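Local coordinates for protein glyceraldehyde-3-phosphate dehydrogenase (Sulfolobus solfataricus, PDB 1B7G) that catalyses the phosphorylating oxidation of glyceraldehyde 3-phosphate in glycolysis, using NAD or, with a marked preference, NADP as cofactor, at residues I105-E110 with P306-A311; I117-S120 with N124-E127; Q92-Y97 with K131-V136. The protein carries 1 engineered substitution. One frame throughout, in Å; residues are numbered along the deposited sequence.

Contact 1. Residues I105-E110 with P306-A311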
# COMPACT_ATOMS: atom_id res chain seq x y z
N ILE A 105 14.84 20.77 -12.68
CA ILE A 105 13.44 20.85 -12.25
C ILE A 105 13.41 20.80 -10.71
O ILE A 105 13.99 19.84 -10.15
CB ILE A 105 12.61 19.65 -12.74
CG1 ILE A 105 12.80 19.32 -14.23
CG2 ILE A 105 11.13 19.89 -12.46
CD1 ILE A 105 12.46 20.45 -15.17
N PHE A 106 12.78 21.79 -10.06
CA PHE A 106 12.78 21.73 -8.58
C PHE A 106 11.40 21.45 -8.02
O PHE A 106 10.40 21.55 -8.74
CB PHE A 106 13.38 22.95 -7.94
CG PHE A 106 14.77 23.37 -8.26
CD1 PHE A 106 15.03 24.16 -9.38
CD2 PHE A 106 15.84 23.04 -7.46
CE1 PHE A 106 16.30 24.59 -9.66
CE2 PHE A 106 17.12 23.42 -7.75
CZ PHE A 106 17.35 24.23 -8.85
N GLN A 107 11.32 21.06 -6.74
CA GLN A 107 10.03 20.73 -6.13
C GLN A 107 9.43 21.92 -5.42
O GLN A 107 10.14 22.88 -5.13
CB GLN A 107 10.13 19.49 -5.24
CG GLN A 107 10.71 18.28 -6.04
CD GLN A 107 10.09 18.13 -7.40
OE1 GLN A 107 8.87 18.05 -7.54
NE2 GLN A 107 10.92 18.11 -8.47
N GLY A 108 8.13 21.89 -5.14
CA GLY A 108 7.41 22.98 -4.56
C GLY A 108 7.79 23.58 -3.24
O GLY A 108 7.32 24.67 -2.87
N GLY A 109 8.63 22.92 -2.47
CA GLY A 109 9.09 23.31 -1.16
C GLY A 109 10.19 24.37 -1.25
O GLY A 109 10.55 24.99 -0.25
N GLU A 110 10.73 24.54 -2.44
CA GLU A 110 11.73 25.56 -2.70
C GLU A 110 11.08 26.93 -2.89
O GLU A 110 9.89 26.98 -3.21
CB GLU A 110 12.50 25.20 -3.99
CG GLU A 110 13.34 23.94 -3.80
CD GLU A 110 14.40 24.04 -2.73
OE1 GLU A 110 15.04 25.10 -2.58
OE2 GLU A 110 14.65 23.03 -2.03
N PRO A 306 3.77 12.95 -12.56
CA PRO A 306 3.52 13.29 -13.94
C PRO A 306 3.90 14.72 -14.27
O PRO A 306 4.48 14.98 -15.36
CB PRO A 306 2.07 12.94 -14.21
CG PRO A 306 1.44 12.99 -12.84
CD PRO A 306 2.51 12.60 -11.85
N GLU A 307 3.74 15.67 -13.35
CA GLU A 307 4.13 17.04 -13.52
C GLU A 307 5.63 17.19 -13.75
O GLU A 307 6.06 17.96 -14.61
CB GLU A 307 3.73 17.92 -12.29
CG GLU A 307 2.25 17.83 -11.95
CD GLU A 307 1.33 18.24 -13.08
OE1 GLU A 307 1.78 19.09 -13.88
OE2 GLU A 307 0.22 17.69 -13.26
N ASN A 308 6.44 16.41 -13.04
CA ASN A 308 7.89 16.48 -13.22
C ASN A 308 8.28 15.94 -14.61
O ASN A 308 9.21 16.48 -15.25
CB ASN A 308 8.62 15.73 -12.12
CG ASN A 308 8.91 16.53 -10.88
OD1 ASN A 308 9.94 17.21 -10.79
ND2 ASN A 308 8.02 16.47 -9.90
N ILE A 309 7.55 14.93 -15.09
CA ILE A 309 7.84 14.41 -16.44
C ILE A 309 7.55 15.46 -17.50
O ILE A 309 8.39 15.77 -18.38
CB ILE A 309 7.10 13.10 -16.71
CG1 ILE A 309 7.48 12.00 -15.73
CG2 ILE A 309 7.42 12.64 -18.16
CD1 ILE A 309 8.97 11.78 -15.54
N ASP A 310 6.40 16.14 -17.42
CA ASP A 310 6.11 17.21 -18.39
C ASP A 310 7.07 18.37 -18.30
O ASP A 310 7.42 18.99 -19.33
CB ASP A 310 4.66 17.68 -18.22
CG ASP A 310 3.67 16.60 -18.56
OD1 ASP A 310 3.94 15.85 -19.53
OD2 ASP A 310 2.61 16.49 -17.90
N ALA A 311 7.50 18.72 -17.08
CA ALA A 311 8.41 19.80 -16.86
C ALA A 311 9.72 19.52 -17.63
O ALA A 311 10.33 20.46 -18.13
CB ALA A 311 8.70 20.10 -15.40
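The carboxamides of Gln107 and Asn308 approach from opposite directions, planes 33° apart, and pair through two hydrogen bonds, each acceptor lying in or near the amide plane of its donor. Gln107 NE2 donates to Asn308 OD1 at 2.7 Å, lying in the carbonyl plane and using a lone pair of that oxygen. The return bond, from Asn308 ND2 to Gln107 OE1, is 3.0 Å long and nearly straight at 167°; the donor sits somewhat tilted from the glutamine's carbonyl plane. Each NH2 has a second acceptor, Asp83 O for Gln107 and Val304 O for Asn308, a further bond besides the pair that should hold each amide's rotation. Gln107 reaches this position because its chain bends at chi2 (-45°), folding the amide back toward the helix. Val82 touches both side chains.

This is a Rossmann-type domain, and helix 304-315, coming from the far end of the sequence, packs on its parallel sheet where strand 103-106 gives way to the loop beyond. That loop is a type I turn from Gln107 to Glu110, holding Gly109, which probably contacts NAD as in relatives; the side chain of Gln107 itself comes within about 4 Å of that of Ile12, another likely cofactor contact.

Beside the polar pair lies an apolar one. Ile105 points at the helix, and its CG2 touches Asn308 OD1 at 3.4 Å, flanking the oxygen that receives the shorter amide bond. The same methyl and the terminal CD1 both lie 3.8 Å from Ala311 CB, so both branches rest against the same side of the alanine methyl. Ile105 CD1 also rests 3.6 Å from the backbone oxygen Ala311 O, while Val136 of the adjoining strand touches both Ile105 and Asn308.

Contact 2. Residues I117-S120 with N124-E127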
# COMPACT_ATOMS: atom_id res chain seq x y z
N ILE A 117 10.75 29.81 -13.44
CA ILE A 117 9.29 29.84 -13.51
C ILE A 117 8.73 28.72 -12.62
O ILE A 117 9.47 27.78 -12.35
CB ILE A 117 8.84 29.67 -14.96
CG1 ILE A 117 7.39 30.10 -15.15
CG2 ILE A 117 9.08 28.22 -15.42
CD1 ILE A 117 6.86 30.04 -16.57
N SER A 118 7.50 28.86 -12.18
CA SER A 118 6.86 27.72 -11.45
C SER A 118 5.93 27.10 -12.48
O SER A 118 5.53 27.79 -13.43
CB SER A 118 6.09 28.17 -10.20
OG SER A 118 7.04 28.62 -9.26
N PHE A 119 5.53 25.85 -12.27
CA PHE A 119 4.83 25.09 -13.29
C PHE A 119 3.76 24.16 -12.78
O PHE A 119 3.89 23.48 -11.78
CB PHE A 119 5.95 24.16 -13.91
CG PHE A 119 5.55 23.13 -14.91
CD1 PHE A 119 5.09 21.89 -14.57
CD2 PHE A 119 5.75 23.39 -16.27
CE1 PHE A 119 4.76 20.93 -15.50
CE2 PHE A 119 5.41 22.45 -17.24
CZ PHE A 119 4.93 21.20 -16.87
N SER A 120 2.76 23.93 -13.59
CA SER A 120 1.78 22.90 -13.50
C SER A 120 1.32 22.62 -14.94
O SER A 120 0.83 23.59 -15.52
CB SER A 120 0.58 23.26 -12.60
OG SER A 120 -0.05 22.04 -12.18
N ASN A 124 0.37 26.05 -17.49
CA ASN A 124 1.31 26.94 -18.17
C ASN A 124 2.53 26.26 -18.74
O ASN A 124 3.65 26.80 -18.71
CB ASN A 124 1.72 28.06 -17.16
CG ASN A 124 2.60 27.50 -16.07
OD1 ASN A 124 2.53 26.29 -15.79
ND2 ASN A 124 3.47 28.32 -15.50
N TYR A 125 2.34 25.09 -19.33
CA TYR A 125 3.47 24.41 -20.00
C TYR A 125 4.07 25.32 -21.09
O TYR A 125 5.27 25.54 -21.10
CB TYR A 125 2.94 23.13 -20.62
CG TYR A 125 3.91 22.29 -21.42
CD1 TYR A 125 4.27 22.61 -22.75
CD2 TYR A 125 4.45 21.16 -20.86
CE1 TYR A 125 5.16 21.79 -23.43
CE2 TYR A 125 5.31 20.33 -21.54
CZ TYR A 125 5.66 20.65 -22.85
OH TYR A 125 6.52 19.80 -23.51
N ASN A 126 3.19 25.93 -21.88
CA ASN A 126 3.66 26.83 -22.94
C ASN A 126 4.52 27.94 -22.40
O ASN A 126 5.54 28.28 -23.01
CB ASN A 126 2.53 27.37 -23.81
CG ASN A 126 1.83 26.33 -24.62
OD1 ASN A 126 2.41 25.27 -24.89
ND2 ASN A 126 0.54 26.51 -24.95
N GLU A 127 4.17 28.52 -21.22
CA GLU A 127 5.00 29.56 -20.66
C GLU A 127 6.32 29.05 -20.16
O GLU A 127 7.30 29.81 -20.09
CB GLU A 127 4.28 30.30 -19.50
CG GLU A 127 3.19 31.23 -19.97
CD GLU A 127 1.90 30.57 -20.39
OE1 GLU A 127 1.71 29.33 -20.36
OE2 GLU A 127 0.99 31.33 -20.79
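Ser120 and Asn124 bring the two backbones together, their CA atoms 6.2 Å apart; by Ile117 and Glu127 the gap has widened to 8.3 Å between CA atoms. At the narrow end Asn124 N donates to Ser120 O at 3.2 Å, joining the residue that follows strand 118-119 to the weakly bonded helix 121-128 of a beta-alpha-beta unit. Asn124 then turns its amide back on the strand, CG lying between the backbone N and the carbonyl carbon (chi1 70°). ND2 gives a straight bond of 3.0 Å to Ser118 O, with that oxygen in the amide plane, while OD1 accepts from Ser120 N at 3.2 Å. With an alanine in place of Asn124, Ser118 O and Ser120 N would probably lose these mates, and the side-chain tie between helix and strand would go.

Apolar groups frame the amide. Ile117 CD1 reaches Glu127 CB at 3.9 Å, and Phe119 lies alongside Tyr125, whose CD2 meets the phenylalanine at its ring edge, 4.0 Å from CE2. Tyr125 OH bonds to Met319 O.

One side-chain amide thus meets the O and N on either side of Phe119, much as one residue of a parallel neighbouring strand would.

Contact 3. Residues Q92-Y97 with K131-V136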
# COMPACT_ATOMS: atom_id res chain seq x y z
N GLN A 92 20.56 24.91 -2.47
CA GLN A 92 21.97 24.61 -2.24
C GLN A 92 22.56 24.00 -3.50
O GLN A 92 23.70 24.32 -3.82
CB GLN A 92 22.13 23.67 -1.05
CG GLN A 92 21.68 24.33 0.27
CD GLN A 92 21.86 23.38 1.44
OE1 GLN A 92 22.64 22.43 1.39
NE2 GLN A 92 21.14 23.64 2.52
N TYR A 93 21.79 23.22 -4.27
CA TYR A 93 22.29 22.68 -5.52
C TYR A 93 22.14 23.64 -6.69
O TYR A 93 22.88 23.52 -7.68
CB TYR A 93 21.66 21.33 -5.87
CG TYR A 93 22.31 20.18 -5.15
CD1 TYR A 93 23.49 19.62 -5.64
CD2 TYR A 93 21.75 19.65 -4.00
CE1 TYR A 93 24.10 18.57 -4.98
CE2 TYR A 93 22.35 18.60 -3.33
CZ TYR A 93 23.53 18.07 -3.83
OH TYR A 93 24.11 17.01 -3.18
N LYS A 94 21.27 24.67 -6.60
CA LYS A 94 21.11 25.58 -7.73
C LYS A 94 22.41 26.12 -8.31
O LYS A 94 22.66 26.02 -9.52
CB LYS A 94 20.06 26.64 -7.41
CG LYS A 94 19.88 27.71 -8.47
CD LYS A 94 19.43 27.11 -9.79
CE LYS A 94 19.35 28.18 -10.87
NZ LYS A 94 18.53 29.34 -10.49
N PRO A 95 23.32 26.68 -7.55
CA PRO A 95 24.60 27.16 -8.07
C PRO A 95 25.43 26.06 -8.72
O PRO A 95 26.10 26.31 -9.74
CB PRO A 95 25.30 27.75 -6.86
CG PRO A 95 24.61 27.21 -5.66
CD PRO A 95 23.19 26.94 -6.09
N ILE A 96 25.40 24.84 -8.22
CA ILE A 96 26.13 23.72 -8.84
C ILE A 96 25.59 23.38 -10.21
O ILE A 96 26.32 23.31 -11.22
CB ILE A 96 26.13 22.52 -7.89
CG1 ILE A 96 26.89 22.91 -6.62
CG2 ILE A 96 26.77 21.30 -8.52
CD1 ILE A 96 26.62 22.09 -5.40
N TYR A 97 24.26 23.28 -10.38
CA TYR A 97 23.70 23.06 -11.72
C TYR A 97 24.07 24.19 -12.68
O TYR A 97 24.25 23.99 -13.88
CB TYR A 97 22.19 22.88 -11.69
CG TYR A 97 21.63 21.89 -10.70
CD1 TYR A 97 22.23 20.68 -10.42
CD2 TYR A 97 20.43 22.19 -10.05
CE1 TYR A 97 21.69 19.78 -9.52
CE2 TYR A 97 19.86 21.29 -9.16
CZ TYR A 97 20.49 20.09 -8.89
OH TYR A 97 19.96 19.22 -7.97
N LYS A 131 12.50 27.06 -20.39
CA LYS A 131 13.10 27.55 -19.14
C LYS A 131 14.10 26.53 -18.65
O LYS A 131 13.76 25.35 -18.58
CB LYS A 131 12.05 27.88 -18.07
CG LYS A 131 11.01 28.89 -18.61
CD LYS A 131 11.68 30.26 -18.73
CE LYS A 131 10.66 31.30 -19.20
NZ LYS A 131 11.32 32.61 -19.44
N LYS A 132 15.30 27.01 -18.29
CA LYS A 132 16.32 26.07 -17.85
C LYS A 132 16.05 25.55 -16.46
O LYS A 132 16.60 24.51 -16.07
CB LYS A 132 17.71 26.76 -17.93
CG LYS A 132 18.04 27.07 -19.40
CD LYS A 132 19.24 27.99 -19.49
CE LYS A 132 19.46 28.46 -20.92
NZ LYS A 132 18.40 29.42 -21.37
N TYR A 133 15.38 26.35 -15.63
CA TYR A 133 15.11 26.04 -14.22
C TYR A 133 13.63 26.24 -13.96
O TYR A 133 13.09 27.31 -14.30
CB TYR A 133 15.99 26.85 -13.26
CG TYR A 133 17.45 26.53 -13.53
CD1 TYR A 133 17.98 25.28 -13.20
CD2 TYR A 133 18.25 27.45 -14.20
CE1 TYR A 133 19.32 24.98 -13.46
CE2 TYR A 133 19.57 27.13 -14.50
CZ TYR A 133 20.08 25.91 -14.14
OH TYR A 133 21.40 25.62 -14.45
N ILE A 134 12.93 25.17 -13.62
CA ILE A 134 11.46 25.17 -13.48
C ILE A 134 11.10 24.68 -12.08
O ILE A 134 11.68 23.70 -11.62
CB ILE A 134 10.83 24.25 -14.53
CG1 ILE A 134 10.99 24.82 -15.96
CG2 ILE A 134 9.35 23.98 -14.26
CD1 ILE A 134 10.28 24.02 -17.04
N ARG A 135 10.19 25.38 -11.38
CA ARG A 135 9.81 24.88 -10.05
C ARG A 135 8.45 24.22 -10.16
O ARG A 135 7.49 24.88 -10.58
CB ARG A 135 9.72 25.99 -8.99
CG ARG A 135 9.39 25.37 -7.60
CD ARG A 135 9.18 26.51 -6.58
NE ARG A 135 8.00 27.29 -6.96
CZ ARG A 135 7.30 28.05 -6.12
NH1 ARG A 135 7.62 28.07 -4.83
NH2 ARG A 135 6.24 28.70 -6.55
N VAL A 136 8.38 22.91 -10.02
CA VAL A 136 7.06 22.26 -10.02
C VAL A 136 6.43 22.62 -8.65
O VAL A 136 7.03 22.33 -7.63
CB VAL A 136 7.15 20.74 -10.16
CG1 VAL A 136 5.80 20.10 -9.85
CG2 VAL A 136 7.61 20.32 -11.59
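Lys94 lays its aliphatic end across the ring of Tyr133, and this is where the contact is tight. CE stands over the centre of one face, 3.6 Å from the ring centroid and close to the ring normal, in a CH-pi arrangement. The chain gets there by leaving the helix with CG anti to the backbone N (chi1 176°) and bending at chi2 and chi4. NZ sits further out, 4.6 Å from the Tyr133 centroid and 28° off the normal, an off-centre cation-pi contact; it also donates to Val114 O, which is consistent with its off-centre position.

Tyr97 supplies a second touch at the phenol end, its CB 4.0 Å from Tyr133 CE1. Its own ring leads away into the fold, where the hydroxyl bonds with Asp83 and Asn7. Tyr133 OH makes a weak hydrogen bond to Arg102 O.

The contact slackens toward the lysine: Tyr133 and Tyr97 are buried, whereas Lys94, with its NZ displaced from the ring centre, stays partly exposed. The helix thus packs against the strand through one aromatic ring rather than a broad interface.

Chemically, the ring packs against the CE methylene, while the charge, off-centre, has its own carbonyl partner, so the cation-pi attraction probably supplements the hydrogen bond to Val114 O rather than replacing it.

Overall arrangement
All three contacts gather on one parallel sheet of the nucleotide-binding domain, where strands 103-106, 133-136 and 118-119 lie next to one another in that order. The centres of contacts 1 and 2 are about 10 Å apart, those of 1 and 3 about 11 Å, and those of 2 and 3 about 15 Å. Strand 133-136 is the middle member, bonding to Phe106 on one side and Ile117 on the other. Along the chain, helix 89-99 comes first and contact 2 falls between the two segments of contact 3, whereas helix 304-315 returns after the catalytic domain and touches Phe119 and Tyr125. Late sequence thereby completes the early domain.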